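Local atomic coordinates of p800 reaction center core protein (Heliobacterium modesticaldum, PDB entry 5V8K), a protein that forms the homodimeric photosynthetic reaction centre core of a heliobacterium, binding bacteriochlorophylls, a hydroxychlorophyll and a [4Fe-4S] cluster for light-driven electron transfer. Residues K417-P423 against I435-D439; I531-F536 against L585-T590; F536-F540 against G578-C583. All coordinates share one frame; numbering follows the deposited sequence.

Contact 1 (K417-P423 against I435-D439); sequences KRDGEFP and ISLVD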
# COMPACT_ATOMS: atom_id res chain seq x y z
N LYS A 417 -17.99 22.38 15.54
CA LYS A 417 -18.26 21.34 14.56
C LYS A 417 -19.76 21.00 14.62
O LYS A 417 -20.32 20.90 15.70
CB LYS A 417 -17.40 20.13 14.87
CG LYS A 417 -15.92 20.42 14.68
CD LYS A 417 -15.05 19.29 15.15
CE LYS A 417 -13.58 19.67 15.14
NZ LYS A 417 -12.67 18.55 15.49
N ARG A 418 -20.42 20.89 13.47
CA ARG A 418 -21.88 20.77 13.47
C ARG A 418 -22.34 19.45 14.10
O ARG A 418 -23.26 19.44 14.93
CB ARG A 418 -22.40 20.91 12.04
CG ARG A 418 -23.73 20.18 11.72
CD ARG A 418 -24.06 20.15 10.21
NE ARG A 418 -22.88 19.78 9.42
CZ ARG A 418 -22.34 20.52 8.45
NH1 ARG A 418 -22.88 21.69 8.11
NH2 ARG A 418 -21.26 20.10 7.81
N ASP A 419 -21.73 18.32 13.74
CA ASP A 419 -22.14 17.03 14.27
C ASP A 419 -20.94 16.10 14.29
O ASP A 419 -19.81 16.52 14.05
CB ASP A 419 -23.31 16.46 13.45
CG ASP A 419 -22.95 16.27 12.00
OD1 ASP A 419 -21.81 15.88 11.70
OD2 ASP A 419 -23.82 16.53 11.14
N GLY A 420 -21.20 14.82 14.55
CA GLY A 420 -20.19 13.82 14.67
C GLY A 420 -19.86 13.05 13.42
O GLY A 420 -18.97 12.19 13.47
N GLU A 421 -20.52 13.34 12.30
CA GLU A 421 -20.41 12.48 11.12
C GLU A 421 -20.04 13.18 9.83
O GLU A 421 -19.71 12.48 8.86
CB GLU A 421 -21.72 11.71 10.87
CG GLU A 421 -22.97 12.60 10.73
CD GLU A 421 -24.23 11.81 10.30
OE1 GLU A 421 -24.16 11.12 9.26
OE2 GLU A 421 -25.27 11.88 10.98
N PHE A 422 -20.08 14.51 9.78
CA PHE A 422 -19.76 15.24 8.56
C PHE A 422 -18.34 14.91 8.10
O PHE A 422 -17.45 14.68 8.93
CB PHE A 422 -19.94 16.75 8.76
CG PHE A 422 -18.90 17.41 9.66
CD1 PHE A 422 -19.05 17.41 11.04
CD2 PHE A 422 -17.78 18.03 9.12
CE1 PHE A 422 -18.14 18.00 11.86
CE2 PHE A 422 -16.84 18.63 9.95
CZ PHE A 422 -17.01 18.60 11.32
N PRO A 423 -18.11 14.82 6.78
CA PRO A 423 -16.84 14.28 6.30
C PRO A 423 -15.75 15.32 6.15
O PRO A 423 -14.57 14.98 6.19
CB PRO A 423 -17.22 13.69 4.94
CG PRO A 423 -18.36 14.57 4.47
CD PRO A 423 -19.08 15.05 5.70
N ILE A 435 -12.09 16.10 10.34
CA ILE A 435 -12.07 16.62 11.70
C ILE A 435 -13.23 16.12 12.59
O ILE A 435 -13.19 16.34 13.82
CB ILE A 435 -12.05 18.16 11.64
CG1 ILE A 435 -13.28 18.71 10.89
CG2 ILE A 435 -10.79 18.63 10.95
CD1 ILE A 435 -13.40 20.24 10.93
N SER A 436 -14.21 15.41 12.03
CA SER A 436 -15.35 14.98 12.84
C SER A 436 -15.00 13.78 13.72
O SER A 436 -13.97 13.11 13.56
CB SER A 436 -16.54 14.62 11.95
OG SER A 436 -16.27 13.40 11.29
N LEU A 437 -15.91 13.52 14.66
CA LEU A 437 -15.80 12.41 15.60
C LEU A 437 -15.66 11.06 14.89
O LEU A 437 -14.73 10.29 15.18
CB LEU A 437 -17.02 12.46 16.54
CG LEU A 437 -17.35 11.43 17.65
CD1 LEU A 437 -18.16 10.39 17.08
CD2 LEU A 437 -16.18 10.72 18.24
N VAL A 438 -16.53 10.79 13.90
CA VAL A 438 -16.47 9.47 13.27
C VAL A 438 -15.20 9.33 12.43
O VAL A 438 -14.63 8.23 12.31
CB VAL A 438 -17.76 9.18 12.45
CG1 VAL A 438 -17.78 9.91 11.10
CG2 VAL A 438 -17.90 7.71 12.26
N ASP A 439 -14.69 10.43 11.88
CA ASP A 439 -13.49 10.32 11.05
C ASP A 439 -12.25 10.06 11.92
O ASP A 439 -11.32 9.39 11.48
CB ASP A 439 -13.36 11.58 10.20
CG ASP A 439 -14.45 11.67 9.10
OD1 ASP A 439 -15.07 10.62 8.75
OD2 ASP A 439 -14.69 12.79 8.59
O HOH W 1 -17.60 15.98 15.50
O HOH W 2 -17.59 10.68 7.65
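Three oxygen acceptors crowd together where Asp439 meets the end of 417-423: Asp439 OD2 lies 3.3 Å from Pro423 O and 3.4 Å from Phe422 O, each pair acceptor against acceptor and not a hydrogen bond. The charge of Lys579 in helix 575-599, in a salt bridge with OD2, probably offsets the crowding. Ser436 is the N-cap of helix 437-447, and the preceding loop 417-423 supplies further acceptors for its first turn; the contact also closes the loop that carries the cluster ligands Cys424 and Cys433. Leu437 N donates to a water held by Asp419 O, and Val438 N binds Gly420 O at 2.8 Å, lying nearly in line with the carbonyl (165° at the oxygen). Asp439 N reaches the capping oxygen, Ser436 OG, only weakly. With chi1 at 72°, that hydroxyl sits between the backbone N and carbonyl carbon of Ser436 and also donates to Phe422 O, 2.9 Å from OG. Ser436 CB meanwhile makes a CH-pi contact over one face of Phe422, 4.0 Å from the ring centroid, while Ile435 CG1 packs obliquely against the same ring. The curl of 417-423 is set by Asp419, whose OD1 accepts from Glu421 N, an Asx turn, and from Phe422 N, which makes it an Asx motif. Glu421 turns away from 435-439 to a salt bridge with Lys576. Lys417 closes the other end, its ammonium shared with Phe402 O and with Glu548 of the second subunit; reaching across on an extended chain, Lys417 NZ donates to Ile435 O at 2.8 Å.

Contact 2 (I531-F536 against L585-T590); sequences IWAFTF and LFFKMT. With GB0 (Bacteriochlorophyll g'), chain C.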
# COMPACT_ATOMS: atom_id res chain seq x y z
N ILE A 531 -7.98 -6.28 -2.97
CA ILE A 531 -9.04 -5.49 -2.33
C ILE A 531 -8.44 -4.32 -1.56
O ILE A 531 -8.95 -3.19 -1.60
CB ILE A 531 -9.92 -6.39 -1.45
CG1 ILE A 531 -10.66 -7.42 -2.30
CG2 ILE A 531 -10.99 -5.57 -0.71
CD1 ILE A 531 -11.47 -8.41 -1.49
N TRP A 532 -7.33 -4.56 -0.85
CA TRP A 532 -6.67 -3.50 -0.09
C TRP A 532 -6.27 -2.35 -1.01
O TRP A 532 -6.53 -1.19 -0.71
CB TRP A 532 -5.45 -4.09 0.61
CG TRP A 532 -4.67 -3.20 1.48
CD1 TRP A 532 -4.95 -2.89 2.76
CD2 TRP A 532 -3.45 -2.53 1.16
NE1 TRP A 532 -3.99 -2.06 3.27
CE2 TRP A 532 -3.06 -1.82 2.30
CE3 TRP A 532 -2.65 -2.48 0.03
CZ2 TRP A 532 -1.87 -1.09 2.35
CZ3 TRP A 532 -1.45 -1.76 0.08
CH2 TRP A 532 -1.09 -1.07 1.22
N ALA A 533 -5.66 -2.67 -2.14
CA ALA A 533 -5.30 -1.67 -3.12
C ALA A 533 -6.51 -0.86 -3.56
O ALA A 533 -6.46 0.37 -3.67
CB ALA A 533 -4.64 -2.34 -4.31
N PHE A 534 -7.61 -1.54 -3.80
CA PHE A 534 -8.80 -0.87 -4.30
C PHE A 534 -9.35 0.13 -3.29
O PHE A 534 -9.93 1.15 -3.69
CB PHE A 534 -9.83 -1.93 -4.72
CG PHE A 534 -10.91 -1.38 -5.59
CD1 PHE A 534 -10.76 -1.31 -6.97
CD2 PHE A 534 -12.08 -0.91 -5.04
CE1 PHE A 534 -11.78 -0.74 -7.77
CE2 PHE A 534 -13.07 -0.37 -5.83
CZ PHE A 534 -12.90 -0.29 -7.20
N THR A 535 -9.18 -0.13 -1.98
CA THR A 535 -9.65 0.83 -1.01
C THR A 535 -9.02 2.21 -1.19
O THR A 535 -9.61 3.21 -0.77
CB THR A 535 -9.44 0.39 0.43
OG1 THR A 535 -8.06 0.42 0.80
CG2 THR A 535 -10.04 -0.95 0.66
N PHE A 536 -7.82 2.27 -1.79
CA PHE A 536 -7.22 3.58 -2.04
C PHE A 536 -8.15 4.44 -2.87
O PHE A 536 -8.19 5.67 -2.70
CB PHE A 536 -5.88 3.48 -2.80
CG PHE A 536 -4.77 2.72 -2.10
CD1 PHE A 536 -4.96 2.09 -0.91
CD2 PHE A 536 -3.51 2.64 -2.70
CE1 PHE A 536 -3.93 1.36 -0.31
CE2 PHE A 536 -2.45 1.95 -2.11
CZ PHE A 536 -2.67 1.29 -0.92
N LEU A 585 -12.50 -2.29 5.00
CA LEU A 585 -11.80 -3.23 4.15
C LEU A 585 -10.27 -3.11 4.21
O LEU A 585 -9.57 -4.11 4.02
CB LEU A 585 -12.26 -3.07 2.71
CG LEU A 585 -13.67 -3.55 2.39
CD1 LEU A 585 -13.97 -3.22 0.94
CD2 LEU A 585 -13.84 -5.06 2.63
N PHE A 586 -9.74 -1.90 4.41
CA PHE A 586 -8.31 -1.71 4.53
C PHE A 586 -7.80 -2.48 5.75
O PHE A 586 -6.89 -3.31 5.65
CB PHE A 586 -8.02 -0.19 4.64
CG PHE A 586 -6.60 0.17 4.66
CD1 PHE A 586 -5.83 -0.04 5.76
CD2 PHE A 586 -6.05 0.77 3.56
CE1 PHE A 586 -4.49 0.35 5.79
CE2 PHE A 586 -4.72 1.19 3.56
CZ PHE A 586 -3.93 0.96 4.68
N PHE A 587 -8.51 -2.25 6.82
CA PHE A 587 -8.23 -2.89 8.10
C PHE A 587 -8.38 -4.45 8.03
O PHE A 587 -7.51 -5.19 8.38
CB PHE A 587 -9.09 -2.37 9.27
CG PHE A 587 -8.75 -2.96 10.62
CD1 PHE A 587 -7.63 -2.56 11.31
CD2 PHE A 587 -9.57 -3.90 11.23
CE1 PHE A 587 -7.35 -3.08 12.53
CE2 PHE A 587 -9.27 -4.41 12.45
CZ PHE A 587 -8.16 -3.99 13.11
N LYS A 588 -9.50 -4.93 7.54
CA LYS A 588 -9.76 -6.37 7.51
C LYS A 588 -8.89 -7.09 6.50
O LYS A 588 -8.52 -8.24 6.72
CB LYS A 588 -11.24 -6.64 7.24
CG LYS A 588 -12.11 -6.45 8.48
CD LYS A 588 -11.66 -7.40 9.63
CE LYS A 588 -12.52 -7.35 10.88
NZ LYS A 588 -12.01 -8.45 11.82
N MET A 589 -8.61 -6.48 5.35
CA MET A 589 -7.72 -7.17 4.41
C MET A 589 -6.29 -7.28 4.96
O MET A 589 -5.60 -8.28 4.69
CB MET A 589 -7.71 -6.46 3.05
CG MET A 589 -9.00 -6.59 2.25
SD MET A 589 -9.53 -8.27 1.93
CE MET A 589 -10.77 -8.36 3.16
N THR A 590 -5.85 -6.31 5.75
CA THR A 590 -4.59 -6.47 6.46
C THR A 590 -4.67 -7.65 7.42
O THR A 590 -3.77 -8.49 7.47
CB THR A 590 -4.26 -5.20 7.23
OG1 THR A 590 -4.12 -4.08 6.33
CG2 THR A 590 -3.01 -5.40 7.99
C1 GB0 C . 0.70 -1.83 8.06
C2 GB0 C . 1.64 -2.55 8.98
C3 GB0 C . 2.74 -3.05 8.47
C4 GB0 C . 3.07 -2.93 7.02
C5 GB0 C . 3.64 -3.77 9.39
C6 GB0 C . 5.03 -3.18 9.31
NB GB0 C . 2.62 -6.26 -0.37
ND GB0 C . 2.33 -8.94 2.53
C10 GB0 C . 6.94 -4.45 12.41
C11 GB0 C . 7.84 -3.55 13.23
C12 GB0 C . 8.98 -4.38 13.80
C13 GB0 C . 9.64 -3.94 14.88
C14 GB0 C . 9.26 -2.67 15.56
C15 GB0 C . 10.82 -4.68 15.45
C1A GB0 C . 0.74 -6.42 3.40
C1B GB0 C . 1.83 -5.20 -0.56
C1C GB0 C . 4.32 -8.79 -0.83
C1D GB0 C . 2.69 -10.17 2.78
C2A GB0 C . -0.38 -5.46 3.72
C2B GB0 C . 2.11 -4.70 -1.82
C2C GB0 C . 5.33 -9.75 -1.35
C2D GB0 C . 2.34 -10.94 4.12
C3A GB0 C . -0.71 -4.93 2.35
C3B GB0 C . 3.08 -5.47 -2.41
C3C GB0 C . 5.00 -10.64 -0.22
C3D GB0 C . 1.68 -9.79 4.56
C4A GB0 C . 0.51 -5.41 1.63
C4B GB0 C . 3.35 -6.48 -1.49
C4C GB0 C . 4.00 -10.20 0.64
C4D GB0 C . 1.64 -8.66 3.69
C7 GB0 C . 5.91 -3.96 10.24
C8 GB0 C . 6.05 -3.62 11.52
C9 GB0 C . 5.28 -2.46 12.08
CAA GB0 C . 0.03 -4.35 4.68
CAB GB0 C . 3.60 -5.13 -3.76
CAC GB0 C . 5.62 -11.94 0.07
CAD GB0 C . 0.96 -9.43 5.78
CBA GB0 C . -1.16 -3.50 5.10
CBB GB0 C . 4.27 -5.89 -4.56
CBC GB0 C . 6.70 -12.54 -0.80
CBD GB0 C . 0.46 -8.03 5.62
CED GB0 C . 0.70 -6.42 9.00
CGA GB0 C . -0.76 -2.46 6.11
CGD GB0 C . 1.07 -7.24 6.72
CHA GB0 C . 0.87 -7.63 4.25
CHB GB0 C . 0.87 -4.78 0.47
CHC GB0 C . 4.29 -7.61 -1.72
CHD GB0 C . 3.53 -10.91 1.82
CMA GB0 C . -1.97 -5.53 1.67
CMB GB0 C . 1.56 -3.47 -2.44
CMC GB0 C . 4.90 -10.27 -2.73
CMD GB0 C . 2.62 -12.27 4.66
NA GB0 C . 1.09 -6.50 2.11
NC GB0 C . 3.58 -8.99 0.24
O1A GB0 C . -0.92 -1.26 5.91
O1D GB0 C . 2.22 -6.84 6.74
O2A GB0 C . 0.11 -2.83 7.21
O2D GB0 C . 0.20 -6.98 7.81
OBD GB0 C . 0.62 -10.06 6.84
MG GB0 C . 2.21 -7.70 1.00
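Trp532 and Phe586 run alongside each other in the same direction, and the indole nitrogen NE1 sits over the centre of the Phe586 face, 3.2 Å above its plane. The planes are inclined at 42°, an oblique aromatic pair. This is antiparallel packing of two helices, 520-539 and 575-599, both predicted to span the membrane; their local axes run at 160° and approach to 8.7 Å. On one flank of the aromatic pair, Ile531 CG2 is a bump filling the hollow between Leu585 CD1 and Met589 CG, 3.7 Å from the latter. Met589, folded back at its second and third torsions, also lays its sulfur alongside Ile531. One turn on, Thr535 splits its two branches: CG2 packs on Leu585 CB at 3.7 Å, while OG1, turned back to donate to Trp532 O, sits near the plane of Phe586 at the ring's edge. The indole is held between two neighbours: Phe536 CE1 over one face and, over the opposite one, the CMA methyl of bacteriochlorophyll g', the pigment type of the heliobacterial P800 pair. Thr590 borders the same pigment, its hydroxyl tied back to Phe586 O within its own helix. At the symmetric interface, Trp532 also packs on Trp532 of the second subunit. The methyl contact is close, with Trp532 CD2 only 3.4 Å from GB0 CMA.

Contact 3 (F536-F540 against G578-C583); sequences FSMLF and GKAIGC. With AOH (8(1)-OH-Chlorophyll aF), chain E.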
# COMPACT_ATOMS: atom_id res chain seq x y z
N PHE A 536 -7.82 2.27 -1.79
CA PHE A 536 -7.22 3.58 -2.04
C PHE A 536 -8.15 4.44 -2.87
O PHE A 536 -8.19 5.67 -2.70
CB PHE A 536 -5.88 3.48 -2.80
CG PHE A 536 -4.77 2.72 -2.10
CD1 PHE A 536 -4.96 2.09 -0.91
CD2 PHE A 536 -3.51 2.64 -2.70
CE1 PHE A 536 -3.93 1.36 -0.31
CE2 PHE A 536 -2.45 1.95 -2.11
CZ PHE A 536 -2.67 1.29 -0.92
N SER A 537 -8.83 3.84 -3.85
CA SER A 537 -9.74 4.56 -4.73
C SER A 537 -10.91 5.17 -3.96
O SER A 537 -11.48 6.17 -4.40
CB SER A 537 -10.23 3.62 -5.87
OG SER A 537 -11.27 2.72 -5.49
N MET A 538 -11.20 4.66 -2.78
CA MET A 538 -12.24 5.18 -1.90
C MET A 538 -11.69 6.09 -0.81
O MET A 538 -12.46 6.88 -0.25
CB MET A 538 -12.97 4.04 -1.19
CG MET A 538 -13.79 3.11 -2.08
SD MET A 538 -14.22 1.59 -1.19
CE MET A 538 -14.62 2.29 0.33
N LEU A 539 -10.43 5.93 -0.42
CA LEU A 539 -9.87 6.70 0.68
C LEU A 539 -9.07 7.92 0.22
O LEU A 539 -8.96 8.88 0.98
CB LEU A 539 -9.00 5.82 1.57
CG LEU A 539 -9.76 4.69 2.26
CD1 LEU A 539 -8.88 3.62 2.79
CD2 LEU A 539 -10.58 5.22 3.40
N PHE A 540 -8.49 7.90 -0.99
CA PHE A 540 -7.81 9.07 -1.50
C PHE A 540 -8.78 10.22 -1.75
O PHE A 540 -10.00 10.04 -1.88
CB PHE A 540 -7.10 8.76 -2.82
CG PHE A 540 -5.77 8.05 -2.68
CD1 PHE A 540 -5.49 7.26 -1.59
CD2 PHE A 540 -4.82 8.17 -3.67
CE1 PHE A 540 -4.30 6.58 -1.49
CE2 PHE A 540 -3.63 7.49 -3.60
CZ PHE A 540 -3.34 6.70 -2.51
N GLY A 578 -17.58 5.94 1.39
CA GLY A 578 -16.28 5.44 0.96
C GLY A 578 -15.26 5.40 2.07
O GLY A 578 -14.40 4.53 2.10
N LYS A 579 -15.37 6.31 3.03
CA LYS A 579 -14.44 6.30 4.16
C LYS A 579 -14.76 5.16 5.11
O LYS A 579 -13.84 4.48 5.60
CB LYS A 579 -14.46 7.65 4.88
CG LYS A 579 -13.26 8.48 4.62
CD LYS A 579 -13.52 9.98 4.61
CE LYS A 579 -14.22 10.50 5.85
NZ LYS A 579 -13.88 12.00 6.01
N ALA A 580 -16.04 4.91 5.37
CA ALA A 580 -16.45 3.80 6.24
C ALA A 580 -16.08 2.44 5.63
O ALA A 580 -15.52 1.57 6.31
CB ALA A 580 -17.95 3.84 6.50
N ILE A 581 -16.40 2.25 4.35
CA ILE A 581 -16.15 0.97 3.68
C ILE A 581 -14.66 0.80 3.42
O ILE A 581 -14.09 -0.30 3.56
CB ILE A 581 -16.96 0.90 2.37
CG1 ILE A 581 -18.44 0.87 2.67
CG2 ILE A 581 -16.54 -0.32 1.52
CD1 ILE A 581 -19.33 1.10 1.44
N GLY A 582 -13.99 1.90 3.06
CA GLY A 582 -12.57 1.84 2.81
C GLY A 582 -11.79 1.51 4.06
O GLY A 582 -10.86 0.70 4.02
N CYS A 583 -12.17 2.10 5.18
CA CYS A 583 -11.48 1.79 6.42
C CYS A 583 -11.74 0.35 6.82
O CYS A 583 -10.80 -0.38 7.15
CB CYS A 583 -11.91 2.76 7.52
SG CYS A 583 -11.27 2.37 9.18
C1 AOH E . -12.18 0.17 -17.34
C2 AOH E . -12.02 -0.79 -16.20
C3 AOH E . -10.90 -1.47 -15.96
C4 AOH E . -9.72 -1.35 -16.84
C5 AOH E . -10.89 -2.43 -14.81
C6 AOH E . -11.21 -3.85 -15.28
C7 AOH E . -10.86 -4.73 -14.09
C8 AOH E . -11.00 -6.05 -14.13
C9 AOH E . -11.58 -6.68 -15.36
C10 AOH E . -10.71 -6.86 -12.89
C11 AOH E . -9.29 -7.26 -12.55
C15 AOH E . -7.05 -8.80 -11.40
C14 AOH E . -8.63 -9.74 -9.59
C13 AOH E . -8.42 -8.88 -10.80
C12 AOH E . -9.43 -8.17 -11.34
NB AOH E . -9.01 1.06 -10.05
ND AOH E . -9.97 5.00 -9.95
C1A AOH E . -11.57 3.67 -12.21
C1B AOH E . -9.55 0.09 -10.82
C1C AOH E . -7.34 2.47 -7.97
C1D AOH E . -9.51 6.00 -9.19
C2A AOH E . -12.24 3.21 -13.47
C2B AOH E . -9.06 -1.17 -10.50
C2C AOH E . -6.44 3.07 -7.09
C2D AOH E . -10.12 7.20 -9.52
C3A AOH E . -12.10 1.71 -13.22
C3B AOH E . -8.13 -0.94 -9.49
C3C AOH E . -6.77 4.41 -7.06
C3D AOH E . -10.99 6.90 -10.56
C4A AOH E . -11.10 1.57 -12.10
C4B AOH E . -8.10 0.43 -9.27
C4C AOH E . -7.86 4.52 -7.94
C4D AOH E . -10.86 5.55 -10.84
CAA AOH E . -11.56 3.76 -14.71
CAB AOH E . -7.46 -2.08 -8.90
CAC AOH E . -6.03 5.43 -6.30
CAD AOH E . -11.85 7.44 -11.65
CBA AOH E . -12.45 3.62 -15.94
CBB AOH E . -6.83 -2.13 -7.76
CBC AOH E . -6.88 6.31 -5.45
CBD AOH E . -12.34 6.29 -12.47
CED AOH E . -15.95 5.49 -11.36
CGA AOH E . -12.05 2.51 -16.85
CGD AOH E . -13.85 6.22 -12.42
CHA AOH E . -11.68 5.11 -11.89
CHB AOH E . -10.58 0.36 -11.85
CHC AOH E . -7.27 1.05 -8.24
CHD AOH E . -8.47 5.82 -8.15
CMA AOH E . -13.41 1.04 -12.82
CMB AOH E . -9.44 -2.51 -11.09
CMC AOH E . -5.31 2.40 -6.36
CMD AOH E . -9.84 8.50 -8.82
NA AOH E . -10.91 2.76 -11.51
NC AOH E . -8.23 3.34 -8.46
O1 AOH E . -5.28 6.28 -7.20
O1A AOH E . -10.88 2.32 -17.18
O1D AOH E . -14.54 6.64 -13.33
O2A AOH E . -12.81 1.33 -16.80
O2D AOH E . -14.52 5.63 -11.29
OBD AOH E . -12.31 8.63 -11.54
MG AOH E . -9.70 2.99 -9.88
O HOH W 3 -11.41 2.53 -8.29
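Lys579, whose CG lies beside Leu539 CD2, has its ammonium nitrogen NZ held by two groups outside the contact, the Asp439 carboxylate and Ser434 OG. Its backbone belongs to a glycine-lined helix face, with Gly578 and Gly582 in GxxxG spacing, against which the end of helix 520-539 packs by knobs into holes. The knob is Leu539, set among Gly578, Lys579, Gly582 and Cys583. Its CG stands anti to the carbonyl carbon (chi1 -63°), and the fork beyond it divides the hole: Leu539 CD1 rests 3.7 Å from Gly582 O, whereas CD2 is 3.9 Å from Cys583 N. Without side chains on the two glycines, the backbones come near, Met538 CA being 5.0 Å from Gly578 CA. Met538 runs at a slant over Ile581, its SD 4.0 Å from Ile581 CG2; the modelled position of its terminal methyl against the glycine backbone is doubtful. The other side of helix 520-539 meets 8(1)-hydroxychlorophyll aF, the type of pigment that serves as primary acceptor in heliobacteria. The second subunit binds this pigment too, through Arg398 and Ser545. Ser537 lays CB against the macrocycle, 3.3 Å from AOH C4C, and its hydroxyl bonds back to Phe534 O. A water completes the axial coordination of the magnesium, 2.4 Å from AOH MG. Just past the helix end, held by its N-H to Phe536 O, Phe540 brings ring carbon CD2 to within 3.3 Å of AOH CBC.

Contacts 2 and 3 are successive levels of one helix pair, 520-539 against 575-599. Their centres are 8 Å apart, they share Phe536, and contact 3 is nested within the chain loop that contact 2 closes. The packing runs on between them, with Leu539 CD1 4.1 Å from Phe586 CD2. Contact 1 precedes both in sequence and joins contact 3 by the salt bridge of Asp439 OD2 to Lys579 NZ, 2.8 Å, although their centres are about 16 Å apart. Contact 2 lies farther off, its nearest atoms about 12 Å from contact 1. Together they border cofactors in turn: bacteriochlorophyll g' at contact 2, hydroxychlorophyll at contact 3, and the iron-sulfur cluster, about 6 Å from the Lys579 side chain.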